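Local coordinates for succinate-semialdehyde dehydrogenase (PDB 4OGD), which probably oxidises succinic semialdehyde to succinate with NADP+ as cofactor, as a member of the aldehyde dehydrogenase family, at residues 232-243 / 388-399. Sequence-based numbering, arbitrary orientation.
Sequences GDDAFIILDDAD and LGGTIFSSNQEH
Phe236 and Thr391 pair in a parallel ladder whose strand directions differ by 9°; its backbone bonds alternate, Thr391 N to Ala235 O, Ile237 N to Thr391 O, Phe393 N to Ile237 O, Leu239 N to Phe393 O. Before it, a side chain and waters replace direct backbone bonds: Asp234 OD1 takes Gly389 N at 2.9 Å from above its carboxylate plane, one water joins OD1 to Asp233 N and Leu388 N, and another links Ala235 N to Gly389 O.

Thr391 CG2 lies over the Phe236 ring, 3.7 Å from its centroid, while Phe236 CZ meets Phe393 CD2 rim to rim. On the other face, Ile237 CD1 touches Ile392 CD1 at 3.6 Å.

With CG between backbone N and carbonyl carbon (chi1 54°), Asp241 turns OD1 to Ser394 OG (2.7 Å) and OD2 to His399 ND1 (2.7 Å), which sits syn but 34° out of the carboxylate plane, with OD2 in the imidazole plane. Leu239 CD1 rests over one ring face, toward the rim, as a CH-pi contact; His399 NE2 bonds Glu374. Asp241 O accepts both Ser395 N and OG.

Asp241-His399 thus joins the turn after one strand to the helix after the other, in two adjacent parallel strands of the mixed sheet, flanked by helices 244-256 and 374-382, in an alpha/beta domain of the aldehyde dehydrogenase fold.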
loop_
_atom_site.group_PDB
_atom_site.type_symbol
_atom_site.label_atom_id
_atom_site.label_comp_id
_atom_site.label_asym_id
_atom_site.label_seq_id
_atom_site.Cartn_x
_atom_site.Cartn_y
_atom_site.Cartn_z
ATOM N N GLY A 232 3.796 -18.831 0.729
ATOM C CA GLY A 232 2.907 -19.231 1.802
ATOM C C GLY A 232 3.324 -20.557 2.407
ATOM O O GLY A 232 4.156 -21.274 1.856
ATOM N N ASP A 233 2.759 -20.881 3.565
ATOM C CA ASP A 233 2.945 -22.202 4.149
ATOM C C ASP A 233 1.575 -22.624 4.655
ATOM O O ASP A 233 1.366 -22.839 5.860
ATOM C CB ASP A 233 3.979 -22.159 5.285
ATOM C CG ASP A 233 4.603 -23.512 5.553
ATOM O OD1 ASP A 233 4.571 -24.363 4.644
ATOM O OD2 ASP A 233 5.142 -23.721 6.666
ATOM N N ASP A 234 0.634 -22.716 3.715
ATOM C CA ASP A 234 -0.786 -22.762 4.036
ATOM C C ASP A 234 -1.167 -23.978 4.859
ATOM O O ASP A 234 -0.752 -25.101 4.563
ATOM C CB ASP A 234 -1.632 -22.748 2.758
ATOM C CG ASP A 234 -1.542 -21.435 1.995
ATOM O OD1 ASP A 234 -0.930 -20.457 2.488
ATOM O OD2 ASP A 234 -2.125 -21.380 0.896
ATOM N N ALA A 235 -1.974 -23.748 5.887
ATOM C CA ALA A 235 -2.496 -24.846 6.694
ATOM C C ALA A 235 -3.806 -25.378 6.099
ATOM O O ALA A 235 -4.754 -24.615 5.870
ATOM C CB ALA A 235 -2.706 -24.392 8.119
ATOM N N PHE A 236 -3.838 -26.689 5.863
ATOM C CA PHE A 236 -5.009 -27.410 5.381
ATOM C C PHE A 236 -5.481 -28.170 6.619
ATOM O O PHE A 236 -4.860 -29.156 7.019
ATOM C CB PHE A 236 -4.549 -28.346 4.246
ATOM C CG PHE A 236 -5.653 -29.130 3.550
ATOM C CD1 PHE A 236 -6.372 -30.112 4.216
ATOM C CD2 PHE A 236 -5.892 -28.943 2.188
ATOM C CE1 PHE A 236 -7.353 -30.860 3.555
ATOM C CE2 PHE A 236 -6.863 -29.682 1.515
ATOM C CZ PHE A 236 -7.595 -30.642 2.193
ATOM N N ILE A 237 -6.552 -27.676 7.245
ATOM C CA ILE A 237 -6.973 -28.142 8.570
ATOM C C ILE A 237 -8.165 -29.087 8.461
ATOM O O ILE A 237 -9.235 -28.707 7.973
ATOM C CB ILE A 237 -7.360 -26.964 9.471
ATOM C CG1 ILE A 237 -6.266 -25.890 9.468
ATOM C CG2 ILE A 237 -7.637 -27.451 10.892
ATOM C CD1 ILE A 237 -6.637 -24.638 10.256
ATOM N N ILE A 238 -7.970 -30.322 8.910
ATOM C CA ILE A 238 -9.006 -31.344 8.837
ATOM C C ILE A 238 -9.753 -31.415 10.167
ATOM O O ILE A 238 -9.225 -31.930 11.155
ATOM C CB ILE A 238 -8.387 -32.707 8.488
ATOM C CG1 ILE A 238 -7.589 -32.601 7.187
ATOM C CG2 ILE A 238 -9.461 -33.785 8.368
ATOM C CD1 ILE A 238 -6.851 -33.860 6.838
ATOM N N LEU A 239 -10.969 -30.875 10.197
ATOM C CA LEU A 239 -11.747 -30.828 11.435
ATOM C C LEU A 239 -12.368 -32.176 11.774
ATOM O O LEU A 239 -12.344 -33.119 10.968
ATOM C CB LEU A 239 -12.832 -29.746 11.366
ATOM C CG LEU A 239 -12.324 -28.329 11.100
ATOM C CD1 LEU A 239 -13.433 -27.309 11.282
ATOM C CD2 LEU A 239 -11.164 -28.018 12.022
ATOM N N ASP A 240 -12.927 -32.259 12.978
ATOM C CA ASP A 240 -13.465 -33.520 13.484
ATOM C C ASP A 240 -14.695 -34.026 12.729
ATOM O O ASP A 240 -15.113 -35.174 12.904
ATOM C CB ASP A 240 -13.739 -33.426 14.998
ATOM C CG ASP A 240 -14.741 -32.333 15.364
ATOM O OD1 ASP A 240 -15.312 -31.679 14.467
ATOM O OD2 ASP A 240 -14.970 -32.126 16.574
ATOM N N ASP A 241 -15.273 -33.171 11.888
ATOM C CA ASP A 241 -16.447 -33.540 11.097
ATOM C C ASP A 241 -16.177 -33.488 9.590
ATOM O O ASP A 241 -17.101 -33.326 8.790
ATOM C CB ASP A 241 -17.649 -32.660 11.456
ATOM C CG ASP A 241 -17.351 -31.179 11.336
ATOM O OD1 ASP A 241 -16.272 -30.831 10.806
ATOM O OD2 ASP A 241 -18.196 -30.358 11.768
ATOM N N ALA A 242 -14.910 -33.617 9.211
ATOM C CA ALA A 242 -14.530 -33.636 7.798
ATOM C C ALA A 242 -15.188 -34.793 7.054
ATOM O O ALA A 242 -15.367 -35.874 7.613
ATOM C CB ALA A 242 -13.021 -33.719 7.652
ATOM N N ASP A 243 -15.543 -34.551 5.796
ATOM C CA ASP A 243 -16.000 -35.611 4.901
ATOM C C ASP A 243 -14.766 -36.227 4.249
ATOM O O ASP A 243 -14.131 -35.603 3.397
ATOM C CB ASP A 243 -16.942 -35.029 3.838
ATOM C CG ASP A 243 -17.531 -36.094 2.914
ATOM O OD1 ASP A 243 -16.806 -37.026 2.512
ATOM O OD2 ASP A 243 -18.728 -35.984 2.577
ATOM N N LEU A 388 -0.988 -16.785 3.682
ATOM C CA LEU A 388 -1.514 -16.516 2.349
ATOM C C LEU A 388 -2.888 -17.134 2.160
ATOM O O LEU A 388 -3.894 -16.419 2.083
ATOM C CB LEU A 388 -0.553 -17.014 1.264
ATOM C CG LEU A 388 -0.985 -16.670 -0.168
ATOM C CD1 LEU A 388 -1.191 -15.168 -0.387
ATOM C CD2 LEU A 388 0.080 -17.182 -1.114
ATOM N N GLY A 389 -2.930 -18.463 2.096
ATOM C CA GLY A 389 -4.184 -19.177 1.940
ATOM C C GLY A 389 -4.419 -20.176 3.055
ATOM O O GLY A 389 -4.085 -19.928 4.212
ATOM N N GLY A 390 -4.982 -21.325 2.698
ATOM C CA GLY A 390 -5.312 -22.337 3.686
ATOM C C GLY A 390 -6.646 -22.967 3.381
ATOM O O GLY A 390 -7.425 -22.438 2.593
ATOM N N THR A 391 -6.907 -24.110 4.011
ATOM C CA THR A 391 -8.131 -24.860 3.776
ATOM C C THR A 391 -8.740 -25.267 5.095
ATOM O O THR A 391 -8.015 -25.625 6.019
ATOM C CB THR A 391 -7.827 -26.126 2.966
ATOM O OG1 THR A 391 -7.465 -25.757 1.631
ATOM C CG2 THR A 391 -9.033 -27.084 2.925
ATOM N N ILE A 392 -10.062 -25.180 5.196
ATOM C CA ILE A 392 -10.765 -25.783 6.323
ATOM C C ILE A 392 -11.658 -26.889 5.778
ATOM O O ILE A 392 -12.511 -26.635 4.918
ATOM C CB ILE A 392 -11.641 -24.772 7.092
ATOM C CG1 ILE A 392 -10.847 -23.531 7.517
ATOM C CG2 ILE A 392 -12.292 -25.461 8.291
ATOM C CD1 ILE A 392 -9.655 -23.821 8.401
ATOM N N PHE A 393 -11.440 -28.113 6.260
ATOM C CA PHE A 393 -12.235 -29.262 5.840
ATOM C C PHE A 393 -13.217 -29.659 6.933
ATOM O O PHE A 393 -12.823 -30.122 8.009
ATOM C CB PHE A 393 -11.340 -30.443 5.441
ATOM C CG PHE A 393 -11.669 -30.992 4.094
ATOM C CD1 PHE A 393 -12.666 -31.945 3.948
ATOM C CD2 PHE A 393 -11.024 -30.517 2.964
ATOM C CE1 PHE A 393 -12.990 -32.437 2.707
ATOM C CE2 PHE A 393 -11.345 -31.003 1.720
ATOM C CZ PHE A 393 -12.336 -31.964 1.591
ATOM N N SER A 394 -14.500 -29.452 6.647
ATOM C CA SER A 394 -15.572 -29.684 7.604
ATOM C C SER A 394 -16.903 -29.850 6.884
ATOM O O SER A 394 -17.220 -29.087 5.967
ATOM C CB SER A 394 -15.669 -28.515 8.585
ATOM O OG SER A 394 -16.822 -28.645 9.412
ATOM N N SER A 395 -17.692 -30.837 7.302
ATOM C CA SER A 395 -18.993 -31.064 6.673
ATOM C C SER A 395 -20.075 -30.134 7.214
ATOM O O SER A 395 -21.212 -30.153 6.741
ATOM C CB SER A 395 -19.431 -32.520 6.836
ATOM O OG SER A 395 -19.604 -32.838 8.203
ATOM N N ASN A 396 -19.737 -29.327 8.215
ATOM C CA ASN A 396 -20.686 -28.346 8.723
ATOM C C ASN A 396 -20.251 -26.958 8.278
ATOM O O ASN A 396 -19.177 -26.496 8.657
ATOM C CB ASN A 396 -20.789 -28.419 10.247
ATOM C CG ASN A 396 -21.839 -27.476 10.802
ATOM O OD1 ASN A 396 -21.622 -26.268 10.907
ATOM N ND2 ASN A 396 -22.995 -28.025 11.157
ATOM N N GLN A 397 -21.076 -26.298 7.468
ATOM C CA GLN A 397 -20.655 -25.039 6.847
ATOM C C GLN A 397 -20.397 -23.919 7.850
ATOM O O GLN A 397 -19.407 -23.191 7.726
ATOM C CB GLN A 397 -21.649 -24.597 5.773
ATOM C CG GLN A 397 -21.205 -23.365 5.003
ATOM C CD GLN A 397 -21.964 -23.205 3.707
ATOM O OE1 GLN A 397 -21.679 -23.884 2.721
ATOM N NE2 GLN A 397 -22.951 -22.319 3.707
ATOM N N GLU A 398 -21.264 -23.785 8.851
ATOM C CA GLU A 398 -21.052 -22.762 9.874
ATOM C C GLU A 398 -19.800 -23.036 10.711
ATOM O O GLU A 398 -19.087 -22.100 11.086
ATOM C CB GLU A 398 -22.295 -22.583 10.752
ATOM C CG GLU A 398 -23.425 -21.867 10.029
ATOM C CD GLU A 398 -23.006 -20.502 9.514
ATOM O OE1 GLU A 398 -22.541 -19.674 10.327
ATOM O OE2 GLU A 398 -23.132 -20.256 8.296
ATOM N N HIS A 399 -19.527 -24.315 10.969
ATOM C CA HIS A 399 -18.308 -24.743 11.666
ATOM C C HIS A 399 -17.079 -24.339 10.855
ATOM O O HIS A 399 -16.127 -23.746 11.384
ATOM C CB HIS A 399 -18.347 -26.268 11.869
ATOM C CG HIS A 399 -17.243 -26.816 12.733
ATOM N ND1 HIS A 399 -17.048 -28.169 12.912
ATOM C CD2 HIS A 399 -16.289 -26.199 13.472
ATOM C CE1 HIS A 399 -16.018 -28.364 13.714
ATOM N NE2 HIS A 399 -15.539 -27.185 14.070
HETATM O O HOH W 1 0.445 -19.238 4.420
HETATM O O HOH W 2 -4.205 -22.876 0.185
HETATM O O HOH W 3 -3.096 -21.024 6.666
#